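Local coordinates for hydrogenase maturation factor (Thermoanaerobacter tengcongensis, PDB 3VTI), which serves in [NiFe]-hydrogenase maturation, receiving a carbamoyl group from HypF as an S-carbamoyl and probably dehydrating it with ATP to a nitrile, at residues C[139-144]-C[216-221]; C[144-149]-C[257-262]. One frame throughout, in Å; residues are numbered along the deposited sequence.

Contact 1: C[139-144]-C[216-221]; sequences KNAKPG and SGVGIK
Lys139 and Ser216 start the contact with their backbones close, CA to CA 4.0 Å, and the serine hydroxyl lies against the main chain of the 139-144 loop. The side chain of Lys139 leaves the backbone pointing away from Ser216, and its NZ makes a long, weak ion pair with Glu21. Asn140 starts out likewise; its ND2 bonds Asn135 OD1, and the backbone O of Asn140 accepts from Lys195 NZ. At Ala141 the loop is pinned: its N gives a hydrogen bond to Ser216 OG over 2.8 Å, bent to 142° at the hydrogen. The same hydroxyl is bonded to Ile138 O, so OG joins two points of the loop three residues apart. It gets there with OG anti to the carbonyl carbon (chi1 -78°), while Ser216 CB sits 3.7 Å from Ala141 CB. An alanine in place of Ser216 would probably leave Ala141 N and Ile138 O without this shared partner and let the turn between them shift. The methyl of Ala141 also meets Val218, whose CG2 is 4.1 Å from Ala141 CB. The other branch of the valine, CG1, lies 3.4 Å from Ala141 O and reaches on to Pro143, 4.0 Å from its CD. These two side chains cross obliquely, the CD corner of the ring doing the touching. Gly217, with positive phi, turns the chain from the end of helix 204-216 into strand 219-223. The 139-144 loop lies over that junction, Ala141 resting on Ile212 of the helix, while Val218 packs on Val284 of strand 279-285.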
loop_
_atom_site.group_PDB
_atom_site.type_symbol
_atom_site.label_atom_id
_atom_site.label_comp_id
_atom_site.label_asym_id
_atom_site.label_seq_id
_atom_site.Cartn_x
_atom_site.Cartn_y
_atom_site.Cartn_z
ATOM N N LYS C 139 1.441 22.862 20.974
ATOM C CA LYS C 139 2.335 23.798 21.670
ATOM C C LYS C 139 1.664 24.611 22.783
ATOM O O LYS C 139 2.329 25.386 23.468
ATOM C CB LYS C 139 2.971 24.758 20.661
ATOM C CG LYS C 139 4.212 24.199 19.982
ATOM C CD LYS C 139 4.531 24.923 18.676
ATOM C CE LYS C 139 3.643 24.405 17.537
ATOM N NZ LYS C 139 3.702 25.307 16.349
ATOM N N ASN C 140 0.356 24.425 22.966
ATOM C CA ASN C 140 -0.461 25.341 23.774
ATOM C C ASN C 140 -0.663 24.969 25.242
ATOM O O ASN C 140 -1.312 25.705 25.972
ATOM C CB ASN C 140 -1.834 25.573 23.115
ATOM C CG ASN C 140 -1.776 26.558 21.947
ATOM O OD1 ASN C 140 -0.721 27.112 21.630
ATOM N ND2 ASN C 140 -2.920 26.782 21.306
ATOM N N ALA C 141 -0.121 23.838 25.678
ATOM C CA ALA C 141 -0.265 23.443 27.070
ATOM C C ALA C 141 0.637 24.275 28.003
ATOM O O ALA C 141 1.837 24.424 27.754
ATOM C CB ALA C 141 -0.007 21.955 27.230
ATOM N N LYS C 142 0.026 24.832 29.053
ATOM C CA LYS C 142 0.728 25.541 30.132
ATOM C C LYS C 142 0.536 24.789 31.457
ATOM O O LYS C 142 -0.486 24.130 31.641
ATOM C CB LYS C 142 0.195 26.979 30.304
ATOM C CG LYS C 142 0.136 27.859 29.055
ATOM C CD LYS C 142 1.511 28.245 28.520
ATOM C CE LYS C 142 1.386 29.164 27.302
ATOM N NZ LYS C 142 2.528 29.028 26.338
ATOM N N PRO C 143 1.511 24.884 32.389
ATOM C CA PRO C 143 1.336 24.262 33.709
ATOM C C PRO C 143 0.080 24.770 34.422
ATOM O O PRO C 143 -0.164 25.978 34.467
ATOM C CB PRO C 143 2.587 24.702 34.471
ATOM C CG PRO C 143 3.594 24.965 33.420
ATOM C CD PRO C 143 2.831 25.533 32.267
ATOM N N GLY C 144 -0.713 23.849 34.960
ATOM C CA GLY C 144 -1.992 24.197 35.570
ATOM C C GLY C 144 -3.189 23.734 34.756
ATOM O O GLY C 144 -4.306 23.661 35.273
ATOM N N SER C 216 4.972 21.590 23.853
ATOM C CA SER C 216 4.583 22.640 24.791
ATOM C C SER C 216 5.710 22.967 25.760
ATOM O O SER C 216 5.696 24.019 26.391
ATOM C CB SER C 216 3.315 22.254 25.561
ATOM O OG SER C 216 2.151 22.424 24.770
ATOM N N GLY C 217 6.683 22.069 25.877
ATOM C CA GLY C 217 7.780 22.247 26.816
ATOM C C GLY C 217 7.292 22.173 28.252
ATOM O O GLY C 217 7.652 23.012 29.086
ATOM N N VAL C 218 6.468 21.165 28.531
ATOM C CA VAL C 218 5.878 20.959 29.850
ATOM C C VAL C 218 5.916 19.481 30.233
ATOM O O VAL C 218 6.381 18.645 29.464
ATOM C CB VAL C 218 4.397 21.429 29.896
ATOM C CG1 VAL C 218 4.278 22.935 29.644
ATOM C CG2 VAL C 218 3.535 20.628 28.913
ATOM N N GLY C 219 5.417 19.167 31.425
ATOM C CA GLY C 219 5.236 17.782 31.842
ATOM C C GLY C 219 3.771 17.471 32.049
ATOM O O GLY C 219 2.944 18.380 32.081
ATOM N N ILE C 220 3.444 16.189 32.169
ATOM C CA ILE C 220 2.056 15.770 32.377
ATOM C C ILE C 220 1.962 14.646 33.403
ATOM O O ILE C 220 2.680 13.638 33.317
ATOM C CB ILE C 220 1.342 15.352 31.055
ATOM C CG1 ILE C 220 1.356 16.509 30.050
ATOM C CG2 ILE C 220 -0.110 14.956 31.338
ATOM C CD1 ILE C 220 0.593 16.254 28.771
ATOM N N LYS C 221 1.071 14.844 34.354
ATOM C CA LYS C 221 0.795 13.849 35.337
ATOM C C LYS C 221 -0.585 13.291 35.175
ATOM O O LYS C 221 -1.550 14.003 35.182
ATOM C CB LYS C 221 0.958 14.427 36.726
ATOM C CG LYS C 221 0.784 13.416 37.818
ATOM C CD LYS C 221 1.434 13.882 39.083
ATOM C CE LYS C 221 2.915 13.621 39.091
ATOM N NZ LYS C 221 3.289 12.625 40.101
#

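Contact 2: C[144-149]-C[257-262]; sequences GDIVLI and VERDYA
Ile146 and Val257 form an antiparallel hydrogen-bonded pair, each N bonded to the other's O at 3.0 Å. Their side chains leave the sheet on the same face. There a chi1 of -62° sets Val257 CG1 beside the backbone N, anti to the carbonyl carbon, leaving CG2 between the two and 3.7 Å from Leu148 CD1, the leucine and valine side chains crossing at about a right angle. Leu148 sends its other methyl, CD2, to Ala262 O. Ala262 lies against Ile146: its CB is 3.8 Å from the isoleucine CB, with CG1 and CG2 equally near, so the methyl fits against the branch point rather than one arm. Arg259, just beyond strand 254-257, runs its chain past Gly144, which leads into strand 146-149; Arg259 CD is 3.4 Å from Gly144 O, and that carbonyl sits at the edge of the guanidinium, near its plane. The far end of the arginine makes a salt bridge through NH2 to Glu283. Asp145 instead bonds back through OD2 to Lys142 N. Past Val257 the chain turns, Tyr261 N bonding Glu258 O at 2.9 Å, and enters helix 262-270, whose Leu266 and Met269 cover Leu148. An interior strand with antiparallel neighbours on both sides, 254-257 and 279-285, and a helix laid over the sheet fit the alpha/beta C-terminal domain of AIR synthase-related proteins.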
loop_
_atom_site.group_PDB
_atom_site.type_symbol
_atom_site.label_atom_id
_atom_site.label_comp_id
_atom_site.label_asym_id
_atom_site.label_seq_id
_atom_site.Cartn_x
_atom_site.Cartn_y
_atom_site.Cartn_z
ATOM N N GLY C 144 -0.713 23.849 34.960
ATOM C CA GLY C 144 -1.992 24.197 35.570
ATOM C C GLY C 144 -3.189 23.734 34.756
ATOM O O GLY C 144 -4.306 23.661 35.273
ATOM N N ASP C 145 -2.958 23.435 33.480
ATOM C CA ASP C 145 -4.001 22.927 32.591
ATOM C C ASP C 145 -4.402 21.523 33.002
ATOM O O ASP C 145 -3.609 20.797 33.611
ATOM C CB ASP C 145 -3.506 22.874 31.142
ATOM C CG ASP C 145 -3.395 24.241 30.497
ATOM O OD1 ASP C 145 -4.100 25.179 30.921
ATOM O OD2 ASP C 145 -2.598 24.370 29.543
ATOM N N ILE C 146 -5.625 21.142 32.641
ATOM C CA ILE C 146 -6.170 19.822 32.951
ATOM C C ILE C 146 -6.219 18.964 31.693
ATOM O O ILE C 146 -6.505 19.457 30.602
ATOM C CB ILE C 146 -7.585 19.933 33.587
ATOM C CG1 ILE C 146 -7.551 20.786 34.871
ATOM C CG2 ILE C 146 -8.206 18.556 33.826
ATOM C CD1 ILE C 146 -6.735 20.210 36.034
ATOM N N VAL C 147 -5.925 17.679 31.857
ATOM C CA VAL C 147 -5.941 16.737 30.758
ATOM C C VAL C 147 -7.157 15.843 30.890
ATOM O O VAL C 147 -7.384 15.250 31.943
ATOM C CB VAL C 147 -4.677 15.866 30.755
ATOM C CG1 VAL C 147 -4.565 15.087 29.450
ATOM C CG2 VAL C 147 -3.447 16.724 30.947
ATOM N N LEU C 148 -7.927 15.748 29.812
ATOM C CA LEU C 148 -9.071 14.851 29.746
ATOM C C LEU C 148 -8.936 13.872 28.578
ATOM O O LEU C 148 -8.242 14.148 27.586
ATOM C CB LEU C 148 -10.368 15.651 29.602
ATOM C CG LEU C 148 -10.762 16.583 30.745
ATOM C CD1 LEU C 148 -10.178 17.970 30.561
ATOM C CD2 LEU C 148 -12.259 16.662 30.839
ATOM N N ILE C 149 -9.600 12.726 28.707
ATOM C CA ILE C 149 -9.770 11.783 27.603
ATOM C C ILE C 149 -11.266 11.603 27.364
ATOM O O ILE C 149 -12.033 11.474 28.323
ATOM C CB ILE C 149 -9.105 10.405 27.893
ATOM C CG1 ILE C 149 -9.197 9.480 26.678
ATOM C CG2 ILE C 149 -9.757 9.713 29.073
ATOM C CD1 ILE C 149 -8.036 9.577 25.760
ATOM N N VAL C 257 -7.207 21.616 28.662
ATOM C CA VAL C 257 -8.042 22.813 28.874
ATOM C C VAL C 257 -7.537 23.702 30.004
ATOM O O VAL C 257 -6.750 23.266 30.842
ATOM C CB VAL C 257 -9.526 22.462 29.213
ATOM C CG1 VAL C 257 -10.177 21.713 28.089
ATOM C CG2 VAL C 257 -9.615 21.649 30.492
ATOM N N GLU C 258 -8.013 24.944 30.032
ATOM C CA GLU C 258 -7.806 25.810 31.183
ATOM C C GLU C 258 -8.461 25.220 32.424
ATOM O O GLU C 258 -9.553 24.644 32.361
ATOM C CB GLU C 258 -8.342 27.221 30.932
ATOM C CG GLU C 258 -7.430 28.084 30.078
ATOM C CD GLU C 258 -7.425 29.539 30.510
ATOM O OE1 GLU C 258 -7.107 29.799 31.688
ATOM O OE2 GLU C 258 -7.726 30.419 29.670
ATOM N N ARG C 259 -7.777 25.385 33.551
ATOM C CA ARG C 259 -8.181 24.817 34.824
ATOM C C ARG C 259 -9.664 25.044 35.158
ATOM O O ARG C 259 -10.358 24.105 35.560
ATOM C CB ARG C 259 -7.294 25.388 35.932
ATOM C CG ARG C 259 -7.110 24.466 37.114
ATOM C CD ARG C 259 -5.957 24.907 38.001
ATOM N NE ARG C 259 -5.295 23.757 38.627
ATOM C CZ ARG C 259 -5.665 23.214 39.784
ATOM N NH1 ARG C 259 -6.700 23.705 40.450
ATOM N NH2 ARG C 259 -5.001 22.177 40.280
ATOM N N ASP C 260 -10.138 26.281 34.990
ATOM C CA ASP C 260 -11.508 26.655 35.358
ATOM C C ASP C 260 -12.576 26.065 34.428
ATOM O O ASP C 260 -13.752 26.025 34.775
ATOM C CB ASP C 260 -11.654 28.188 35.441
ATOM C CG ASP C 260 -11.410 28.740 36.850
ATOM O OD1 ASP C 260 -10.998 27.972 37.751
ATOM O OD2 ASP C 260 -11.637 29.956 37.058
ATOM N N TYR C 261 -12.167 25.588 33.257
ATOM C CA TYR C 261 -13.126 25.108 32.258
ATOM C C TYR C 261 -13.191 23.591 32.136
ATOM O O TYR C 261 -13.974 23.062 31.341
ATOM C CB TYR C 261 -12.860 25.768 30.899
ATOM C CG TYR C 261 -13.068 27.261 30.934
ATOM C CD1 TYR C 261 -14.283 27.824 30.549
ATOM C CD2 TYR C 261 -12.058 28.113 31.388
ATOM C CE1 TYR C 261 -14.478 29.204 30.602
ATOM C CE2 TYR C 261 -12.241 29.480 31.439
ATOM C CZ TYR C 261 -13.449 30.020 31.045
ATOM O OH TYR C 261 -13.616 31.378 31.094
ATOM N N ALA C 262 -12.396 22.903 32.953
ATOM C CA ALA C 262 -12.306 21.442 32.914
ATOM C C ALA C 262 -13.622 20.739 33.227
ATOM O O ALA C 262 -13.988 19.774 32.554
ATOM C CB ALA C 262 -11.203 20.954 33.843
#

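In the fold
In the seven-stranded sheet of the C-terminal domain, contact 1 fixes the loop leading into strand 146-149 and contact 2 the start of the strand itself; their segments meet at Gly144, which makes contact in contact 2 alone. Contact 1 joins that loop to the junction of helix 204-216 with strand 219-223, one serine hydroxyl doing most of the polar work beside a small apolar patch. Contact 2 holds one antiparallel hydrogen-bonded pair, with its two backbone bonds, where strand 254-257 ends, and a larger aliphatic cluster under helix 262-270. Each mixes buried and exposed residues. Ile220 CG2 and Val147 CG2, 3.8 Å apart, touch beside the two contacts, and strand 279-285 touches both.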